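Local coordinates for protein pullulanase (Klebsiella oxytoca, PDB 2YOC) that hydrolyses alpha-1,6-glucosidic linkages in pullulan and related dextrins, and is a substrate of the type 2 secretion system, at residues 305-311 / 343-349; 280-285 / 296-300. The contacts are given in a common frame with arbitrary orientation. Numbering follows the deposited sequence.

Interaction 1: residues 305-311 / 343-349; sequences QVDVVVY and AFYRYAM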
ATOM      1  N   GLN B 305     -40.218 -32.878  37.724  1.00 68.31           N
ATOM      2  CA  GLN B 305     -40.088 -32.888  39.185  1.00 68.79           C
ATOM      3  C   GLN B 305     -38.632 -32.590  39.626  1.00 73.25           C
ATOM      4  O   GLN B 305     -37.684 -32.963  38.927  1.00 73.33           O
ATOM      5  CB  GLN B 305     -40.589 -34.206  39.794  1.00 70.38           C
ATOM      6  CG  GLN B 305     -40.901 -34.120  41.291  1.00 89.97           C
ATOM      7  CD  GLN B 305     -41.897 -33.035  41.657  1.00112.21           C
ATOM      8  OE1 GLN B 305     -42.991 -32.918  41.061  1.00105.65           O
ATOM      9  NE2 GLN B 305     -41.524 -32.211  42.644  1.00102.51           N
ATOM     10  N   VAL B 306     -38.480 -31.882  40.764  1.00 68.15           N
ATOM     11  CA  VAL B 306     -37.215 -31.577  41.429  1.00 65.75           C
ATOM     12  C   VAL B 306     -37.443 -31.736  42.932  1.00 68.49           C
ATOM     13  O   VAL B 306     -38.431 -31.211  43.442  1.00 66.42           O
ATOM     14  CB  VAL B 306     -36.629 -30.170  41.111  1.00 67.17           C
ATOM     15  CG1 VAL B 306     -35.190 -30.048  41.628  1.00 65.94           C
ATOM     16  CG2 VAL B 306     -36.689 -29.844  39.629  1.00 65.24           C
ATOM     17  N   ASP B 307     -36.529 -32.449  43.629  1.00 68.40           N
ATOM     18  CA  ASP B 307     -36.544 -32.667  45.094  1.00 70.68           C
ATOM     19  C   ASP B 307     -35.148 -32.358  45.665  1.00 75.85           C
ATOM     20  O   ASP B 307     -34.147 -32.657  45.005  1.00 77.22           O
ATOM     21  CB  ASP B 307     -36.867 -34.140  45.455  1.00 74.37           C
ATOM     22  CG  ASP B 307     -38.233 -34.712  45.090  1.00 94.17           C
ATOM     23  OD1 ASP B 307     -39.056 -33.974  44.501  1.00 96.77           O
ATOM     24  OD2 ASP B 307     -38.474 -35.910  45.380  1.00102.28           O
ATOM     25  N   VAL B 308     -35.060 -31.800  46.883  1.00 70.51           N
ATOM     26  CA  VAL B 308     -33.760 -31.604  47.520  1.00 68.87           C
ATOM     27  C   VAL B 308     -33.551 -32.894  48.294  1.00 73.11           C
ATOM     28  O   VAL B 308     -34.451 -33.321  49.020  1.00 74.49           O
ATOM     29  CB  VAL B 308     -33.648 -30.393  48.484  1.00 72.17           C
ATOM     30  CG1 VAL B 308     -32.181 -30.069  48.786  1.00 70.66           C
ATOM     31  CG2 VAL B 308     -34.364 -29.164  47.950  1.00 71.14           C
ATOM     32  N   VAL B 309     -32.398 -33.527  48.125  1.00 68.14           N
ATOM     33  CA  VAL B 309     -32.074 -34.752  48.865  1.00 69.02           C
ATOM     34  C   VAL B 309     -31.001 -34.299  49.815  1.00 70.14           C
ATOM     35  O   VAL B 309     -30.007 -33.735  49.355  1.00 69.77           O
ATOM     36  CB  VAL B 309     -31.582 -35.918  47.956  1.00 72.53           C
ATOM     37  CG1 VAL B 309     -31.402 -37.201  48.754  1.00 73.30           C
ATOM     38  CG2 VAL B 309     -32.530 -36.144  46.787  1.00 72.49           C
ATOM     39  N   VAL B 310     -31.215 -34.474  51.112  1.00 64.58           N
ATOM     40  CA  VAL B 310     -30.261 -34.035  52.127  1.00 63.46           C
ATOM     41  C   VAL B 310     -29.560 -35.266  52.706  1.00 69.18           C
ATOM     42  O   VAL B 310     -30.215 -36.237  53.100  1.00 67.21           O
ATOM     43  CB  VAL B 310     -30.933 -33.144  53.217  1.00 66.62           C
ATOM     44  CG1 VAL B 310     -29.930 -32.650  54.250  1.00 65.34           C
ATOM     45  CG2 VAL B 310     -31.677 -31.969  52.592  1.00 65.21           C
ATOM     46  N   TYR B 311     -28.218 -35.208  52.729  1.00 67.72           N
ATOM     47  CA  TYR B 311     -27.352 -36.277  53.195  1.00 69.40           C
ATOM     48  C   TYR B 311     -26.563 -35.961  54.441  1.00 76.59           C
ATOM     49  O   TYR B 311     -26.102 -34.829  54.636  1.00 73.12           O
ATOM     50  CB  TYR B 311     -26.351 -36.649  52.103  1.00 69.20           C
ATOM     51  CG  TYR B 311     -26.964 -37.319  50.903  1.00 71.18           C
ATOM     52  CD1 TYR B 311     -27.156 -38.692  50.874  1.00 74.33           C
ATOM     53  CD2 TYR B 311     -27.318 -36.588  49.778  1.00 71.54           C
ATOM     54  CE1 TYR B 311     -27.663 -39.323  49.746  1.00 76.06           C
ATOM     55  CE2 TYR B 311     -27.857 -37.205  48.656  1.00 71.77           C
ATOM     56  CZ  TYR B 311     -28.032 -38.574  48.645  1.00 81.85           C
ATOM     57  OH  TYR B 311     -28.574 -39.207  47.552  1.00 84.76           O
ATOM     58  N   ALA B 343     -24.848 -29.420  55.756  1.00 67.42           N
ATOM     59  CA  ALA B 343     -25.426 -30.640  55.196  1.00 67.67           C
ATOM     60  C   ALA B 343     -25.073 -30.785  53.712  1.00 70.19           C
ATOM     61  O   ALA B 343     -24.886 -29.785  52.985  1.00 68.16           O
ATOM     62  CB  ALA B 343     -26.943 -30.663  55.363  1.00 69.25           C
ATOM     63  N   PHE B 344     -24.970 -32.055  53.281  1.00 65.34           N
ATOM     64  CA  PHE B 344     -24.689 -32.412  51.908  1.00 62.65           C
ATOM     65  C   PHE B 344     -26.003 -32.560  51.179  1.00 65.07           C
ATOM     66  O   PHE B 344     -27.020 -32.875  51.796  1.00 65.49           O
ATOM     67  CB  PHE B 344     -23.827 -33.674  51.833  1.00 64.51           C
ATOM     68  CG  PHE B 344     -22.412 -33.449  52.307  1.00 64.54           C
ATOM     69  CD1 PHE B 344     -21.494 -32.769  51.512  1.00 65.71           C
ATOM     70  CD2 PHE B 344     -21.988 -33.943  53.532  1.00 66.97           C
ATOM     71  CE1 PHE B 344     -20.187 -32.566  51.950  1.00 66.54           C
ATOM     72  CE2 PHE B 344     -20.671 -33.771  53.956  1.00 69.10           C
ATOM     73  CZ  PHE B 344     -19.785 -33.065  53.172  1.00 66.41           C
ATOM     74  N   TYR B 345     -26.005 -32.284  49.880  1.00 60.35           N
ATOM     75  CA  TYR B 345     -27.228 -32.356  49.098  1.00 59.70           C
ATOM     76  C   TYR B 345     -26.956 -32.501  47.629  1.00 66.68           C
ATOM     77  O   TYR B 345     -25.863 -32.174  47.131  1.00 66.60           O
ATOM     78  CB  TYR B 345     -28.123 -31.105  49.349  1.00 57.84           C
ATOM     79  CG  TYR B 345     -27.621 -29.835  48.703  1.00 54.91           C
ATOM     80  CD1 TYR B 345     -26.563 -29.124  49.254  1.00 55.88           C
ATOM     81  CD2 TYR B 345     -28.225 -29.325  47.551  1.00 54.26           C
ATOM     82  CE1 TYR B 345     -26.098 -27.950  48.666  1.00 56.62           C
ATOM     83  CE2 TYR B 345     -27.756 -28.163  46.938  1.00 52.96           C
ATOM     84  CZ  TYR B 345     -26.684 -27.484  47.493  1.00 62.56           C
ATOM     85  OH  TYR B 345     -26.194 -26.347  46.888  1.00 62.19           O
ATOM     86  N   ARG B 346     -28.004 -32.927  46.928  1.00 63.47           N
ATOM     87  CA  ARG B 346     -28.083 -33.035  45.485  1.00 62.75           C
ATOM     88  C   ARG B 346     -29.553 -32.832  45.148  1.00 67.23           C
ATOM     89  O   ARG B 346     -30.413 -33.030  46.010  1.00 66.61           O
ATOM     90  CB  ARG B 346     -27.629 -34.424  45.025  1.00 64.85           C
ATOM     91  CG  ARG B 346     -26.140 -34.673  45.182  1.00 70.77           C
ATOM     92  CD  ARG B 346     -25.687 -35.832  44.357  1.00 89.06           C
ATOM     93  NE  ARG B 346     -26.286 -37.085  44.804  1.00 94.23           N
ATOM     94  CZ  ARG B 346     -25.600 -38.192  45.038  1.00 95.60           C
ATOM     95  NH1 ARG B 346     -24.282 -38.207  44.888  1.00 77.22           N
ATOM     96  NH2 ARG B 346     -26.226 -39.299  45.408  1.00 77.79           N
ATOM     97  N   TYR B 347     -29.843 -32.437  43.915  1.00 65.62           N
ATOM     98  CA  TYR B 347     -31.212 -32.273  43.437  1.00 66.76           C
ATOM     99  C   TYR B 347     -31.560 -33.517  42.689  1.00 70.58           C
ATOM    100  O   TYR B 347     -30.807 -33.912  41.804  1.00 68.18           O
ATOM    101  CB  TYR B 347     -31.349 -31.064  42.483  1.00 67.89           C
ATOM    102  CG  TYR B 347     -31.059 -29.744  43.149  1.00 70.68           C
ATOM    103  CD1 TYR B 347     -31.807 -29.314  44.240  1.00 73.70           C
ATOM    104  CD2 TYR B 347     -30.003 -28.943  42.723  1.00 70.40           C
ATOM    105  CE1 TYR B 347     -31.521 -28.117  44.884  1.00 74.07           C
ATOM    106  CE2 TYR B 347     -29.711 -27.736  43.357  1.00 70.60           C
ATOM    107  CZ  TYR B 347     -30.488 -27.319  44.425  1.00 80.24           C
ATOM    108  OH  TYR B 347     -30.237 -26.133  45.061  1.00 83.87           O
ATOM    109  N   ALA B 348     -32.682 -34.156  43.048  1.00 70.04           N
ATOM    110  CA  ALA B 348     -33.157 -35.343  42.349  1.00 71.33           C
ATOM    111  C   ALA B 348     -34.089 -34.856  41.236  1.00 77.47           C
ATOM    112  O   ALA B 348     -35.182 -34.327  41.508  1.00 78.45           O
ATOM    113  CB  ALA B 348     -33.889 -36.253  43.297  1.00 73.83           C
HETATM  114  N   MSE B 349     -33.597 -34.953  39.979  1.00 71.52           N
HETATM  115  CA  MSE B 349     -34.298 -34.495  38.792  1.00 68.85           C
HETATM  116  C   MSE B 349     -35.195 -35.565  38.182  1.00 74.81           C
HETATM  117  O   MSE B 349     -34.919 -36.765  38.275  1.00 76.02           O
HETATM  118  CB  MSE B 349     -33.286 -34.112  37.719  1.00 69.29           C
HETATM  119  CG  MSE B 349     -32.203 -33.155  38.178  1.00 74.79           C
HETATM  120 SE   MSE B 349     -32.873 -31.393  38.617  1.00 80.98          SE
HETATM  121  CE  MSE B 349     -33.807 -30.966  36.885  1.00 76.21           C
TER
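Two neighbouring antiparallel strands, 305-311 and the first part of 344-353, form part of the beta-sandwich of the carbohydrate-binding module 48 (isoamylase N-terminal) domain. Their short axes approach to 4.5 Å, with N-to-C directions 157° apart.

Backbone hydrogen bonds set the register. At each of three hydrogen-bonded pairs, each residue donates its N-H to its partner and accepts one in return: Asp307 N to Ala348 O (3.1 Å) and Ala348 N to Asp307 O (2.9 Å); Val309 N to Arg346 O (2.9 Å) and Arg346 N to Val309 O (3.2 Å); Tyr311 N to Phe344 O (2.8 Å) and Phe344 N to Tyr311 O (3.3 Å). CA-H...O contacts, such as Tyr345 CA to Val309 O (3.1 Å), supplement these bonds.

Apolar packing dominates one face, where Val306, Val308 and Val310 lie with Tyr345, Tyr347 and Met349, a selenomethionine; Val308 CG1 lies 4.2 Å from Tyr345 CD2, and Val306 CG1 lies 4.0 Å from Met349 SE. This face turns inward onto Phe296 and Val298 of strand 293-299, while the hydroxyls of Tyr345 and Tyr347 both bond to Asp366. The other face is mixed: Val309 CG2 meets Ala348 CB at 3.7 Å and Tyr311 CB meets Phe344 CB at 3.9 Å, but Asp307 and Arg346 lie there too.

Polar groups gather on the Val309 face beside strand 358-364. Glu363 receives a salt bridge from Arg346 and is hydrogen-bonded to the Tyr311 hydroxyl, so one carboxylate ties together side chains from both strands. Around this shared acid, Tyr311 OH and Arg346 NH2 come within 3.2 Å of each other.

Interaction 2: residues 280-285 / 296-300; sequences AEALSY and FRVWA. With SO4 (sulfate ion), chain Q; SO4 (sulfate ion), chain S.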
ATOM      1  N   ALA B 280     -36.839 -15.385  35.896  1.00 51.19           N
ATOM      2  CA  ALA B 280     -35.757 -16.209  36.428  1.00 51.62           C
ATOM      3  C   ALA B 280     -34.533 -15.383  36.771  1.00 57.72           C
ATOM      4  O   ALA B 280     -33.922 -15.638  37.804  1.00 58.84           O
ATOM      5  CB  ALA B 280     -35.408 -17.317  35.452  1.00 52.12           C
ATOM      6  N   GLU B 281     -34.242 -14.334  35.964  1.00 54.73           N
ATOM      7  CA  GLU B 281     -33.095 -13.434  36.116  1.00 54.07           C
ATOM      8  C   GLU B 281     -33.136 -12.670  37.403  1.00 58.25           C
ATOM      9  O   GLU B 281     -32.082 -12.248  37.895  1.00 59.91           O
ATOM     10  CB  GLU B 281     -33.021 -12.439  34.949  1.00 54.68           C
ATOM     11  CG  GLU B 281     -32.157 -12.895  33.784  1.00 57.80           C
ATOM     12  CD  GLU B 281     -32.202 -12.038  32.528  1.00 78.68           C
ATOM     13  OE1 GLU B 281     -32.942 -11.026  32.496  1.00 76.66           O
ATOM     14  OE2 GLU B 281     -31.467 -12.377  31.574  1.00 70.01           O
ATOM     15  N   ALA B 282     -34.342 -12.463  37.939  1.00 52.41           N
ATOM     16  CA  ALA B 282     -34.546 -11.680  39.149  1.00 51.53           C
ATOM     17  C   ALA B 282     -34.473 -12.515  40.461  1.00 58.12           C
ATOM     18  O   ALA B 282     -34.831 -12.004  41.539  1.00 60.69           O
ATOM     19  CB  ALA B 282     -35.862 -10.933  39.039  1.00 52.02           C
ATOM     20  N   LEU B 283     -34.020 -13.791  40.370  1.00 50.79           N
ATOM     21  CA  LEU B 283     -33.923 -14.679  41.534  1.00 49.96           C
ATOM     22  C   LEU B 283     -32.509 -15.073  41.880  1.00 56.45           C
ATOM     23  O   LEU B 283     -31.583 -14.839  41.100  1.00 54.44           O
ATOM     24  CB  LEU B 283     -34.813 -15.915  41.407  1.00 49.54           C
ATOM     25  CG  LEU B 283     -36.262 -15.598  41.075  1.00 52.75           C
ATOM     26  CD1 LEU B 283     -37.057 -16.837  40.960  1.00 53.32           C
ATOM     27  CD2 LEU B 283     -36.866 -14.682  42.078  1.00 50.99           C
ATOM     28  N   SER B 284     -32.328 -15.616  43.096  1.00 55.40           N
ATOM     29  CA  SER B 284     -31.017 -16.030  43.582  1.00 54.07           C
ATOM     30  C   SER B 284     -30.922 -17.528  43.646  1.00 57.06           C
ATOM     31  O   SER B 284     -31.879 -18.221  44.027  1.00 57.81           O
ATOM     32  CB  SER B 284     -30.685 -15.354  44.899  1.00 58.24           C
ATOM     33  OG  SER B 284     -30.134 -14.079  44.596  1.00 71.14           O
ATOM     34  N   TYR B 285     -29.794 -18.039  43.194  1.00 52.36           N
ATOM     35  CA  TYR B 285     -29.640 -19.482  43.098  1.00 52.68           C
ATOM     36  C   TYR B 285     -28.598 -20.108  44.019  1.00 55.52           C
ATOM     37  O   TYR B 285     -27.684 -19.415  44.507  1.00 53.88           O
ATOM     38  CB  TYR B 285     -29.529 -19.926  41.622  1.00 52.07           C
ATOM     39  CG  TYR B 285     -30.727 -19.498  40.796  1.00 51.11           C
ATOM     40  CD1 TYR B 285     -30.778 -18.241  40.205  1.00 51.09           C
ATOM     41  CD2 TYR B 285     -31.829 -20.334  40.644  1.00 53.03           C
ATOM     42  CE1 TYR B 285     -31.891 -17.828  39.470  1.00 49.62           C
ATOM     43  CE2 TYR B 285     -32.950 -19.931  39.904  1.00 53.48           C
ATOM     44  CZ  TYR B 285     -32.960 -18.685  39.296  1.00 52.14           C
ATOM     45  OH  TYR B 285     -34.039 -18.255  38.573  1.00 46.90           O
ATOM     46  N   PHE B 296     -33.197 -23.129  49.017  1.00 53.47           N
ATOM     47  CA  PHE B 296     -32.613 -23.901  47.944  1.00 51.87           C
ATOM     48  C   PHE B 296     -33.353 -23.469  46.713  1.00 56.02           C
ATOM     49  O   PHE B 296     -34.588 -23.527  46.705  1.00 57.67           O
ATOM     50  CB  PHE B 296     -32.849 -25.401  48.159  1.00 54.16           C
ATOM     51  CG  PHE B 296     -31.981 -26.041  49.210  1.00 55.11           C
ATOM     52  CD1 PHE B 296     -32.386 -26.075  50.541  1.00 57.88           C
ATOM     53  CD2 PHE B 296     -30.748 -26.601  48.875  1.00 54.85           C
ATOM     54  CE1 PHE B 296     -31.574 -26.652  51.520  1.00 58.39           C
ATOM     55  CE2 PHE B 296     -29.939 -27.184  49.856  1.00 56.70           C
ATOM     56  CZ  PHE B 296     -30.366 -27.218  51.165  1.00 55.98           C
ATOM     57  N   ARG B 297     -32.629 -23.031  45.681  1.00 50.09           N
ATOM     58  CA  ARG B 297     -33.244 -22.674  44.416  1.00 49.58           C
ATOM     59  C   ARG B 297     -32.440 -23.128  43.239  1.00 54.06           C
ATOM     60  O   ARG B 297     -31.246 -22.780  43.081  1.00 53.28           O
ATOM     61  CB  ARG B 297     -33.575 -21.184  44.290  1.00 50.81           C
ATOM     62  CG  ARG B 297     -34.433 -20.856  43.056  1.00 58.78           C
ATOM     63  CD  ARG B 297     -34.815 -19.404  42.972  1.00 65.82           C
ATOM     64  NE  ARG B 297     -35.882 -19.103  43.928  1.00 61.03           N
ATOM     65  CZ  ARG B 297     -35.684 -18.460  45.072  1.00 71.87           C
ATOM     66  NH1 ARG B 297     -34.472 -18.029  45.396  1.00 65.17           N
ATOM     67  NH2 ARG B 297     -36.697 -18.240  45.904  1.00 52.14           N
ATOM     68  N   VAL B 298     -33.141 -23.864  42.365  1.00 50.83           N
ATOM     69  CA  VAL B 298     -32.594 -24.348  41.099  1.00 49.91           C
ATOM     70  C   VAL B 298     -33.506 -23.941  39.919  1.00 55.02           C
ATOM     71  O   VAL B 298     -34.727 -24.129  39.992  1.00 56.53           O
ATOM     72  CB  VAL B 298     -32.236 -25.877  41.139  1.00 52.48           C
ATOM     73  CG1 VAL B 298     -33.447 -26.739  41.440  1.00 53.73           C
ATOM     74  CG2 VAL B 298     -31.543 -26.333  39.861  1.00 50.48           C
ATOM     75  N   TRP B 299     -32.921 -23.380  38.858  1.00 50.41           N
ATOM     76  CA  TRP B 299     -33.676 -23.082  37.643  1.00 51.62           C
ATOM     77  C   TRP B 299     -33.658 -24.373  36.830  1.00 56.84           C
ATOM     78  O   TRP B 299     -32.574 -24.904  36.543  1.00 56.93           O
ATOM     79  CB  TRP B 299     -33.026 -21.963  36.806  1.00 49.93           C
ATOM     80  CG  TRP B 299     -33.864 -21.498  35.649  1.00 51.23           C
ATOM     81  CD1 TRP B 299     -35.121 -20.966  35.707  1.00 54.75           C
ATOM     82  CD2 TRP B 299     -33.493 -21.502  34.265  1.00 50.96           C
ATOM     83  NE1 TRP B 299     -35.559 -20.647  34.442  1.00 54.18           N
ATOM     84  CE2 TRP B 299     -34.582 -20.969  33.535  1.00 54.74           C
ATOM     85  CE3 TRP B 299     -32.352 -21.944  33.558  1.00 52.67           C
ATOM     86  CZ2 TRP B 299     -34.558 -20.837  32.136  1.00 53.34           C
ATOM     87  CZ3 TRP B 299     -32.321 -21.803  32.170  1.00 53.50           C
ATOM     88  CH2 TRP B 299     -33.410 -21.246  31.476  1.00 53.89           C
ATOM     89  N   ALA B 300     -34.856 -24.888  36.501  1.00 52.85           N
ATOM     90  CA  ALA B 300     -35.085 -26.112  35.732  1.00 52.32           C
ATOM     91  C   ALA B 300     -36.491 -25.974  35.093  1.00 56.59           C
ATOM     92  O   ALA B 300     -37.439 -26.598  35.564  1.00 55.77           O
ATOM     93  CB  ALA B 300     -34.997 -27.324  36.648  1.00 53.67           C
TER
HETATM   94  S   SO4 Q2081     -35.317 -15.521  48.282  1.00145.36           S
HETATM   95  O1  SO4 Q2081     -36.472 -16.459  48.388  1.00151.05           O
HETATM   96  O2  SO4 Q2081     -35.777 -14.235  47.687  1.00149.19           O
HETATM   97  O3  SO4 Q2081     -34.244 -16.097  47.440  1.00149.33           O
HETATM   98  O4  SO4 Q2081     -34.742 -15.286  49.606  1.00151.43           O
HETATM   99  S   SO4 S2083     -32.281 -11.786  46.960  1.00156.33           S
HETATM  100  O1  SO4 S2083     -32.702 -12.850  46.023  1.00162.06           O
HETATM  101  O2  SO4 S2083     -33.437 -11.376  47.792  1.00161.57           O
HETATM  102  O3  SO4 S2083     -31.777 -10.644  46.185  1.00159.52           O
HETATM  103  O4  SO4 S2083     -31.214 -12.288  47.833  1.00161.66           O
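The loop 280-285 leaves helix 269-280 through a type I beta turn from Ala280 to Leu283, closed by Leu283 N to Ala280 O at 3.2 Å, and leads into the first hairpin, 286-290 with 293-299, of the CBM48 (isoamylase N-terminal) beta-sandwich. The two segments are closest at Tyr285 and Arg297, whose CA atoms are 5.0 Å apart; at Ala280 and Trp299 the CA separation has grown to 7.3 Å. Just beyond the loop, Gly286 begins the hairpin partner 286-290 and bonds to the Arg297 backbone.

The Tyr285 ring lies against Trp299, with CE2 3.7 Å from Trp299 CB, and Tyr285 OH donates to Ala280 O at 2.7 Å, the same carbonyl that accepts Leu283 N. Ala280 CB completes the apolar patch at 3.7 Å from Trp299 CD1, while the indole NE1 is hydrogen-bonded to Ser329 O. Met641 of helix 640-655 touches Ala280, Tyr285 and Trp299, joining this patch to the neighbouring helix.

Toward solvent the chemistry turns polar. The aliphatic part of Arg297 passes Leu283, with CD 3.8 Å from Leu283 CB, and carries the guanidinium to the loop backbone, where NH1 donates to Ser284 O at 2.9 Å. Arg297 NH1 also bonds to O3 of the chain Q sulfate, probably from the crystallisation liquor, at 2.8 Å, and Arg297 NH2 to its O1 at 3.1 Å.

Both contacts reach the same beta-sandwich: interaction 1 is a buried pairing of two strands within it, held by a regular ladder of main-chain bonds, whereas interaction 2 is partly buried and attaches the loop after helix 269-280 to strand 293-299, with a single hydrogen bond between its segments, from a side chain. That strand is what connects them: Arg297 and Trp299 point toward the loop, whereas Phe296 and Val298 point away and pack against 305-311 and 343-349. Tyr345 CD2 lies 3.6 Å from Phe296 CE2, Val306 CG1 lies 3.7 Å from Val298 CG1, and the rings of Tyr345 and Phe296 stack edge-to-face.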